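Local coordinates for protein aspartate aminotransferase, mitochondrial (Trypanosoma brucei brucei, PDB 4W5K) that probably catalyses the pyridoxal-phosphate-dependent transfer of an amino group between L-aspartate and 2-oxoglutarate, working as a homodimer, at residues Asp191-Cys196 and Pro227-Asp232; Thr143-Tyr148 and Ile173-Cys178. The protein carries 1 engineered substitution. All coordinates share one frame; numbering follows the deposited sequence. Where two conformers were deposited one is given.

Contact 1: residues Asp191-Cys196 and Pro227-Asp232; sequences DWRQVC and PRHLVD. With MLT (D-malate), chain D.
At the D-malate site, helix 189-201 packs against the short helix 225-230, with Arg193 and Cys196 meeting His229 and Leu230. The sulfur of Cys196 carries the tightest part: SG comes to 3.6 Å from CG of Leu230 and equally near its CD2, while lying at the edge of the His229 ring, 4.9 Å from the centroid. His229 extends across the gap because its CG is anti to the backbone N (chi1 -174°). One water, in the ring plane, is 2.8 Å from both His229 NE2 and Arg193 O and links the segments, between which no direct hydrogen bond forms. Both helices belong to the large, cofactor-binding domain of a fold type I aminotransferase, and Leu230 also reaches Pro206 of its central sheet. Arg193 passes its aliphatic part by the imidazole, CG 3.9 Å from His229 NE2, the guanidinium turned 83° to the ring. Bent at chi3, the chain directs NH2 to O1 of D-malate at 2.5 Å, a short length left doubtful by its two modelled conformers. His189 also binds the malate, Asp190 salt-bridges Arg193 NH1, and Phe225 stacks on His229.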
ATOM      1  N   ASP A 191      13.928  14.945  29.660  1.00 21.85           N
ATOM      2  CA  ASP A 191      12.648  14.322  30.014  1.00 23.21           C
ATOM      3  C   ASP A 191      12.591  12.898  29.485  1.00 23.20           C
ATOM      4  O   ASP A 191      12.127  11.978  30.180  1.00 24.12           O
ATOM      5  CB  ASP A 191      11.446  15.089  29.458  1.00 23.05           C
ATOM      6  CG  ASP A 191      11.366  16.546  29.931  1.00 25.18           C
ATOM      7  OD1 ASP A 191      11.890  16.906  31.017  1.00 25.40           O
ATOM      8  OD2 ASP A 191      10.716  17.319  29.190  1.00 22.22           O
ATOM      9  N   TRP A 192      13.029  12.722  28.242  1.00 18.67           N
ATOM     10  CA  TRP A 192      13.012  11.389  27.642  1.00 21.86           C
ATOM     11  C   TRP A 192      13.913  10.429  28.408  1.00 25.39           C
ATOM     12  O   TRP A 192      13.610   9.229  28.523  1.00 23.83           O
ATOM     13  CB  TRP A 192      13.439  11.455  26.182  1.00 17.55           C
ATOM     14  CG  TRP A 192      12.379  11.900  25.227  1.00 19.19           C
ATOM     15  CD1 TRP A 192      12.453  12.979  24.383  1.00 19.50           C
ATOM     16  CD2 TRP A 192      11.116  11.264  24.955  1.00 21.19           C
ATOM     17  NE1 TRP A 192      11.313  13.064  23.624  1.00 21.49           N
ATOM     18  CE2 TRP A 192      10.478  12.027  23.947  1.00 22.89           C
ATOM     19  CE3 TRP A 192      10.465  10.127  25.462  1.00 21.59           C
ATOM     20  CZ2 TRP A 192       9.223  11.688  23.422  1.00 23.62           C
ATOM     21  CZ3 TRP A 192       9.204   9.794  24.953  1.00 22.20           C
ATOM     22  CH2 TRP A 192       8.605  10.570  23.929  1.00 25.07           C
ATOM     23  N   ARG A 193      15.016  10.925  28.961  1.00 22.04           N
ATOM     24  CA  ARG A 193      15.886  10.050  29.729  0.76 25.95           C
ATOM     25  C   ARG A 193      15.116   9.497  30.920  1.00 28.56           C
ATOM     26  O   ARG A 193      15.233   8.308  31.248  1.00 28.03           O
ATOM     27  CB  ARG A 193      17.161  10.782  30.175  0.76 29.28           C
ATOM     28  CG  ARG A 193      18.230  10.761  29.084  0.76 30.24           C
ATOM     29  CD  ARG A 193      19.530  11.418  29.516  0.76 29.65           C
ATOM     30  NE  ARG A 193      19.462  12.870  29.408  0.76 28.20           N
ATOM     31  CZ  ARG A 193      19.809  13.565  28.327  0.76 32.09           C
ATOM     32  NH1 ARG A 193      19.714  14.900  28.334  0.76 31.32           N
ATOM     33  NH2 ARG A 193      20.267  12.942  27.248  0.76 31.28           N
ATOM     34  N   GLN A 194      14.288  10.335  31.553  1.00 24.86           N
ATOM     35  CA  GLN A 194      13.470   9.818  32.662  1.00 26.48           C
ATOM     36  C   GLN A 194      12.427   8.804  32.182  1.00 24.28           C
ATOM     37  O   GLN A 194      12.209   7.776  32.858  1.00 27.99           O
ATOM     38  CB  GLN A 194      12.750  10.940  33.403  1.00 25.38           C
ATOM     39  CG  GLN A 194      13.681  11.949  34.032  1.00 25.20           C
ATOM     40  CD  GLN A 194      12.947  12.825  35.019  1.00 33.87           C
ATOM     41  OE1 GLN A 194      12.709  14.001  34.767  1.00 33.62           O
ATOM     42  NE2 GLN A 194      12.590  12.252  36.160  1.00 39.33           N
ATOM     43  N   VAL A 195      11.776   9.113  31.054  1.00 24.53           N
ATOM     44  CA  VAL A 195      10.742   8.241  30.463  1.00 26.86           C
ATOM     45  C   VAL A 195      11.303   6.851  30.132  1.00 27.26           C
ATOM     46  O   VAL A 195      10.723   5.810  30.481  1.00 24.88           O
ATOM     47  CB  VAL A 195      10.147   8.871  29.178  1.00 26.20           C
ATOM     48  CG1 VAL A 195       9.332   7.846  28.375  1.00 24.98           C
ATOM     49  CG2 VAL A 195       9.289  10.081  29.513  1.00 23.81           C
ATOM     50  N   CYS A 196      12.459   6.842  29.486  1.00 24.94           N
ATOM     51  CA  CYS A 196      13.084   5.589  29.089  1.00 26.13           C
ATOM     52  C   CYS A 196      13.514   4.767  30.301  1.00 27.92           C
ATOM     53  O   CYS A 196      13.442   3.539  30.262  1.00 26.97           O
ATOM     54  CB  CYS A 196      14.261   5.870  28.159  1.00 25.95           C
ATOM     55  SG  CYS A 196      13.750   6.603  26.561  1.00 26.14           S
ATOM     56  N   PRO A 227      14.466   6.689  19.567  1.00 19.21           N
ATOM     57  CA  PRO A 227      14.769   5.284  19.211  1.00 20.25           C
ATOM     58  C   PRO A 227      16.243   4.911  19.426  1.00 21.30           C
ATOM     59  O   PRO A 227      16.558   3.789  19.838  1.00 20.66           O
ATOM     60  CB  PRO A 227      14.384   5.212  17.728  1.00 17.34           C
ATOM     61  CG  PRO A 227      14.437   6.631  17.249  1.00 15.58           C
ATOM     62  CD  PRO A 227      13.990   7.463  18.409  1.00 20.86           C
ATOM     63  N   ARG A 228      17.154   5.852  19.199  1.00 19.85           N
ATOM     64  CA  ARG A 228      18.557   5.532  19.412  1.00 19.06           C
ATOM     65  C   ARG A 228      18.875   5.288  20.888  1.00 24.15           C
ATOM     66  O   ARG A 228      19.692   4.424  21.238  1.00 25.36           O
ATOM     67  CB  ARG A 228      19.436   6.642  18.845  1.00 17.78           C
ATOM     68  CG  ARG A 228      19.320   6.750  17.346  1.00 19.59           C
ATOM     69  CD  ARG A 228      20.294   7.748  16.754  1.00 20.65           C
ATOM     70  NE  ARG A 228      20.014   7.926  15.326  1.00 19.72           N
ATOM     71  CZ  ARG A 228      20.705   8.730  14.521  1.00 20.85           C
ATOM     72  NH1 ARG A 228      21.739   9.411  14.996  1.00 26.28           N
ATOM     73  NH2 ARG A 228      20.371   8.831  13.236  1.00 22.05           N
ATOM     74  N   HIS A 229      18.214   6.028  21.764  1.00 21.82           N
ATOM     75  CA  HIS A 229      18.475   5.882  23.190  1.00 22.60           C
ATOM     76  C   HIS A 229      17.858   4.555  23.705  1.00 26.23           C
ATOM     77  O   HIS A 229      18.451   3.848  24.550  1.00 25.99           O
ATOM     78  CB  HIS A 229      17.917   7.098  23.940  1.00 22.46           C
ATOM     79  CG  HIS A 229      18.244   7.129  25.398  1.00 23.09           C
ATOM     80  ND1 HIS A 229      19.508   7.409  25.878  1.00 28.99           N
ATOM     81  CD2 HIS A 229      17.459   6.958  26.487  1.00 24.96           C
ATOM     82  CE1 HIS A 229      19.489   7.393  27.200  1.00 30.78           C
ATOM     83  NE2 HIS A 229      18.255   7.124  27.594  1.00 28.27           N
ATOM     84  N   LEU A 230      16.677   4.220  23.191  1.00 22.47           N
ATOM     85  CA  LEU A 230      15.969   3.028  23.675  1.00 24.17           C
ATOM     86  C   LEU A 230      16.561   1.734  23.148  1.00 24.42           C
ATOM     87  O   LEU A 230      16.438   0.685  23.799  1.00 23.18           O
ATOM     88  CB  LEU A 230      14.489   3.075  23.289  1.00 23.28           C
ATOM     89  CG  LEU A 230      13.615   3.895  24.231  1.00 21.88           C
ATOM     90  CD1 LEU A 230      12.299   4.247  23.535  1.00 21.40           C
ATOM     91  CD2 LEU A 230      13.405   3.168  25.550  1.00 22.58           C
ATOM     92  N   VAL A 231      17.181   1.772  21.973  1.00 21.73           N
ATOM     93  CA  VAL A 231      17.496   0.484  21.327  1.00 22.40           C
ATOM     94  C   VAL A 231      18.528  -0.322  22.147  1.00 28.81           C
ATOM     95  O   VAL A 231      18.574  -1.553  22.053  1.00 28.48           O
ATOM     96  CB  VAL A 231      17.966   0.697  19.855  1.00 24.38           C
ATOM     97  CG1 VAL A 231      19.387   1.230  19.797  1.00 30.44           C
ATOM     98  CG2 VAL A 231      17.829  -0.611  19.050  1.00 21.57           C
ATOM     99  N   ASP A 232      19.296   0.353  23.010  1.00 31.68           N
ATOM    100  CA  ASP A 232      20.250  -0.339  23.895  1.00 37.28           C
ATOM    101  C   ASP A 232      19.690  -0.685  25.279  1.00 35.07           C
ATOM    102  O   ASP A 232      20.367  -1.333  26.075  1.00 35.02           O
ATOM    103  CB  ASP A 232      21.523   0.500  24.103  1.00 52.23           C
ATOM    104  CG  ASP A 232      21.726   1.555  23.024  1.00 62.54           C
ATOM    105  OD1 ASP A 232      21.165   2.664  23.169  1.00 63.22           O
ATOM    106  OD2 ASP A 232      22.454   1.282  22.037  1.00 66.31           O
TER
HETATM  107  C1  MLT D 501      21.785  13.504  24.396  0.71 40.93           C
HETATM  108  O1  MLT D 501      20.768  13.959  24.983  0.71 28.04           O
HETATM  109  O2  MLT D 501      22.582  12.731  24.990  0.71 51.87           O
HETATM  110  C2  MLT D 501      22.041  13.889  22.948  0.71 45.02           C
HETATM  111  O3  MLT D 501      20.947  14.675  22.580  0.71 49.61           O
HETATM  112  O   HOH W   1      17.312   6.799  30.196  1.00 27.97           O

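Contact 2: residues Thr143-Tyr148 and Ile173-Cys178; sequences TPYSYY and ILVHAC
Tyr145 reaches from one strand to another: the axes of 143-145 and 173-176 approach to 9.1 Å at 58°. That spacing is too wide for direct strand pairing; strand 120-124 lies between them in the sheet, and Tyr145 packs on its Pro124. With CG lodged between the backbone N and the carbonyl carbon (chi1 55°), the ring points its hydroxyl toward strand 172-176. OH donates to Leu174 O at 2.6 Å, arriving in the carbonyl plane with a C=O...O angle of 148°. Tyr145 OH also accepts from a water 2.9 Å away, which takes the His176 N-H at 3.0 Å from that N, so one phenol serves two backbone groups. Apolar contact flanks this polar join: Ile173 CG2 comes obliquely to the ring, 4.0 Å from Tyr145 CE2, and Val175 CG1 stands 3.6 Å from Tyr145 OH. Two residues further, Tyr147 reaches the strand through water alone, a second one that donates to its OH and to His176 O. Tyr145 and Tyr147 thus lie along strand 172-176, in the parallel part of the large-domain sheet of fold type I enzymes, whose C-terminal end at His176 touches pyridoxal phosphate.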
ATOM      1  N   THR A 143      -5.109   2.855  24.999  1.00 24.19           N
ATOM      2  CA  THR A 143      -5.529   3.404  26.282  0.53 25.58           C
ATOM      3  C   THR A 143      -4.582   4.542  26.683  1.00 24.99           C
ATOM      4  O   THR A 143      -3.389   4.489  26.413  1.00 27.05           O
ATOM      5  CB  THR A 143      -5.579   2.308  27.353  0.53 32.42           C
ATOM      6  OG1 THR A 143      -6.281   2.781  28.505  0.53 31.38           O
ATOM      7  CG2 THR A 143      -4.190   1.864  27.742  0.53 35.44           C
ATOM      8  N   PRO A 144      -5.123   5.593  27.311  1.00 26.56           N
ATOM      9  CA  PRO A 144      -4.258   6.774  27.479  1.00 24.52           C
ATOM     10  C   PRO A 144      -3.263   6.763  28.641  1.00 25.66           C
ATOM     11  O   PRO A 144      -3.492   6.102  29.670  1.00 27.87           O
ATOM     12  CB  PRO A 144      -5.276   7.900  27.690  1.00 25.97           C
ATOM     13  CG  PRO A 144      -6.414   7.214  28.378  1.00 28.96           C
ATOM     14  CD  PRO A 144      -6.525   5.886  27.650  1.00 27.90           C
ATOM     15  N   TYR A 145      -2.171   7.517  28.471  1.00 23.41           N
ATOM     16  CA  TYR A 145      -1.346   7.991  29.593  1.00 23.39           C
ATOM     17  C   TYR A 145      -1.336   9.513  29.597  1.00 23.70           C
ATOM     18  O   TYR A 145      -1.444  10.148  28.545  1.00 23.84           O
ATOM     19  CB  TYR A 145       0.096   7.451  29.541  1.00 25.00           C
ATOM     20  CG  TYR A 145       0.906   7.701  28.272  1.00 23.89           C
ATOM     21  CD1 TYR A 145       1.465   8.948  27.999  1.00 22.43           C
ATOM     22  CD2 TYR A 145       1.168   6.666  27.378  1.00 20.45           C
ATOM     23  CE1 TYR A 145       2.236   9.166  26.848  1.00 23.43           C
ATOM     24  CE2 TYR A 145       1.936   6.875  26.225  1.00 20.29           C
ATOM     25  CZ  TYR A 145       2.463   8.117  25.965  1.00 22.10           C
ATOM     26  OH  TYR A 145       3.218   8.323  24.836  1.00 21.69           O
ATOM     27  N   SER A 146      -1.204  10.087  30.786  1.00 24.26           N
ATOM     28  CA  SER A 146      -1.121  11.527  30.928  1.00 25.78           C
ATOM     29  C   SER A 146       0.026  12.073  30.095  1.00 22.89           C
ATOM     30  O   SER A 146       1.122  11.505  30.073  1.00 21.15           O
ATOM     31  CB  SER A 146      -0.940  11.902  32.397  1.00 24.79           C
ATOM     32  OG  SER A 146      -2.028  11.454  33.187  1.00 29.92           O
ATOM     33  N   TYR A 147      -0.225  13.166  29.388  1.00 21.30           N
ATOM     34  CA  TYR A 147       0.780  13.711  28.483  1.00 20.29           C
ATOM     35  C   TYR A 147       0.575  15.195  28.286  1.00 23.07           C
ATOM     36  O   TYR A 147       1.440  16.001  28.637  1.00 25.08           O
ATOM     37  CB  TYR A 147       0.751  12.989  27.114  1.00 18.23           C
ATOM     38  CG  TYR A 147       1.858  13.449  26.194  1.00 18.08           C
ATOM     39  CD1 TYR A 147       3.151  12.958  26.337  1.00 18.19           C
ATOM     40  CD2 TYR A 147       1.613  14.382  25.189  1.00 20.12           C
ATOM     41  CE1 TYR A 147       4.174  13.382  25.506  1.00 20.70           C
ATOM     42  CE2 TYR A 147       2.642  14.826  24.341  1.00 21.73           C
ATOM     43  CZ  TYR A 147       3.921  14.316  24.518  1.00 22.70           C
ATOM     44  OH  TYR A 147       4.956  14.703  23.702  1.00 23.96           O
ATOM     45  N   TYR A 148      -0.574  15.570  27.734  1.00 23.01           N
ATOM     46  CA  TYR A 148      -0.832  16.991  27.439  1.00 25.12           C
ATOM     47  C   TYR A 148      -1.497  17.722  28.603  1.00 26.33           C
ATOM     48  O   TYR A 148      -2.450  17.226  29.218  1.00 25.29           O
ATOM     49  CB  TYR A 148      -1.698  17.113  26.181  1.00 22.71           C
ATOM     50  CG  TYR A 148      -2.048  18.533  25.790  1.00 23.76           C
ATOM     51  CD1 TYR A 148      -1.108  19.362  25.191  1.00 23.33           C
ATOM     52  CD2 TYR A 148      -3.327  19.035  25.994  1.00 24.96           C
ATOM     53  CE1 TYR A 148      -1.433  20.664  24.814  1.00 21.24           C
ATOM     54  CE2 TYR A 148      -3.661  20.306  25.614  1.00 24.94           C
ATOM     55  CZ  TYR A 148      -2.702  21.126  25.025  1.00 23.51           C
ATOM     56  OH  TYR A 148      -3.019  22.424  24.659  1.00 27.17           O
ATOM     57  N   ILE A 173       4.071   0.591  24.834  1.00 19.85           N
ATOM     58  CA  ILE A 173       3.947   2.031  25.074  1.00 19.25           C
ATOM     59  C   ILE A 173       4.259   2.781  23.796  1.00 20.49           C
ATOM     60  O   ILE A 173       5.398   2.761  23.336  1.00 18.40           O
ATOM     61  CB  ILE A 173       4.915   2.520  26.168  1.00 18.89           C
ATOM     62  CG1 ILE A 173       4.791   1.677  27.454  1.00 19.63           C
ATOM     63  CG2 ILE A 173       4.712   4.032  26.468  1.00 19.44           C
ATOM     64  CD1 ILE A 173       3.464   1.833  28.208  1.00 21.11           C
ATOM     65  N   LEU A 174       3.233   3.407  23.229  1.00 17.78           N
ATOM     66  CA  LEU A 174       3.351   4.214  22.010  1.00 17.30           C
ATOM     67  C   LEU A 174       3.854   5.621  22.337  1.00 18.19           C
ATOM     68  O   LEU A 174       3.235   6.297  23.154  1.00 20.34           O
ATOM     69  CB  LEU A 174       1.990   4.305  21.327  1.00 19.50           C
ATOM     70  CG  LEU A 174       1.886   5.040  19.990  1.00 23.38           C
ATOM     71  CD1 LEU A 174       2.719   4.297  18.952  1.00 23.26           C
ATOM     72  CD2 LEU A 174       0.417   5.059  19.579  1.00 25.79           C
ATOM     73  N   VAL A 175       4.945   6.047  21.703  1.00 15.55           N
ATOM     74  CA  VAL A 175       5.473   7.406  21.933  1.00 15.44           C
ATOM     75  C   VAL A 175       5.783   8.064  20.591  1.00 18.15           C
ATOM     76  O   VAL A 175       6.216   7.384  19.659  1.00 18.28           O
ATOM     77  CB  VAL A 175       6.750   7.410  22.819  1.00 17.96           C
ATOM     78  CG1 VAL A 175       6.457   6.867  24.237  1.00 18.62           C
ATOM     79  CG2 VAL A 175       7.915   6.651  22.149  1.00 19.04           C
ATOM     80  N   HIS A 176       5.573   9.377  20.503  1.00 17.73           N
ATOM     81  CA  HIS A 176       5.945  10.119  19.282  1.00 15.53           C
ATOM     82  C   HIS A 176       7.415  10.559  19.439  1.00 18.66           C
ATOM     83  O   HIS A 176       7.765  11.131  20.464  1.00 20.53           O
ATOM     84  CB  HIS A 176       5.067  11.362  19.081  1.00 19.28           C
ATOM     85  CG  HIS A 176       3.599  11.082  18.933  1.00 18.98           C
ATOM     86  ND1 HIS A 176       2.807  11.780  18.040  1.00 19.41           N
ATOM     87  CD2 HIS A 176       2.776  10.214  19.574  1.00 18.76           C
ATOM     88  CE1 HIS A 176       1.559  11.350  18.137  1.00 19.79           C
ATOM     89  NE2 HIS A 176       1.512  10.400  19.059  1.00 19.29           N
ATOM     90  N   ALA A 177       8.268  10.314  18.446  1.00 16.16           N
ATOM     91  CA  ALA A 177       9.701  10.616  18.586  1.00 14.26           C
ATOM     92  C   ALA A 177       9.975  12.114  18.745  1.00 15.80           C
ATOM     93  O   ALA A 177      10.878  12.510  19.480  1.00 18.41           O
ATOM     94  CB  ALA A 177      10.475  10.081  17.393  1.00 19.81           C
ATOM     95  N   CYS A 178       9.201  12.910  18.022  1.00 16.56           N
ATOM     96  CA  CYS A 178       9.302  14.381  17.998  1.00 19.03           C
ATOM     97  C   CYS A 178       8.181  14.923  17.147  1.00 19.67           C
ATOM     98  O   CYS A 178       7.525  14.164  16.411  1.00 17.40           O
ATOM     99  CB  CYS A 178      10.652  14.881  17.469  1.00 19.05           C
ATOM    100  SG  CYS A 178      11.187  14.198  15.889  1.00 21.00           S
TER
HETATM  101  O   HOH W   2       3.879  10.341  22.824  1.00 23.02           O
HETATM  102  O   HOH W   3       5.720  12.241  22.421  1.00 23.17           O

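The contacts follow one another along the chain, and strand 172-176 of contact 2 leads on to helix 189-201 of contact 1. Their centres lie 14 Å apart, yet they touch through Trp192, whose CZ2 is 3.3 Å from His176 O and whose CH2 is 3.8 Å from Val175 CB. Contact 2 joins two non-adjacent strands of the central sheet, all its touching residues buried, about 12 Å from the chain centre. Contact 1, about 17 Å out, joins two helices and is only partly buried. Both use bridging water, but contact 2 adds a direct tyrosine-to-backbone hydrogen bond, whereas contact 1 has none between its segments and packs sulfur, imidazole and aliphatic groups beside an arginine directed to bound malate.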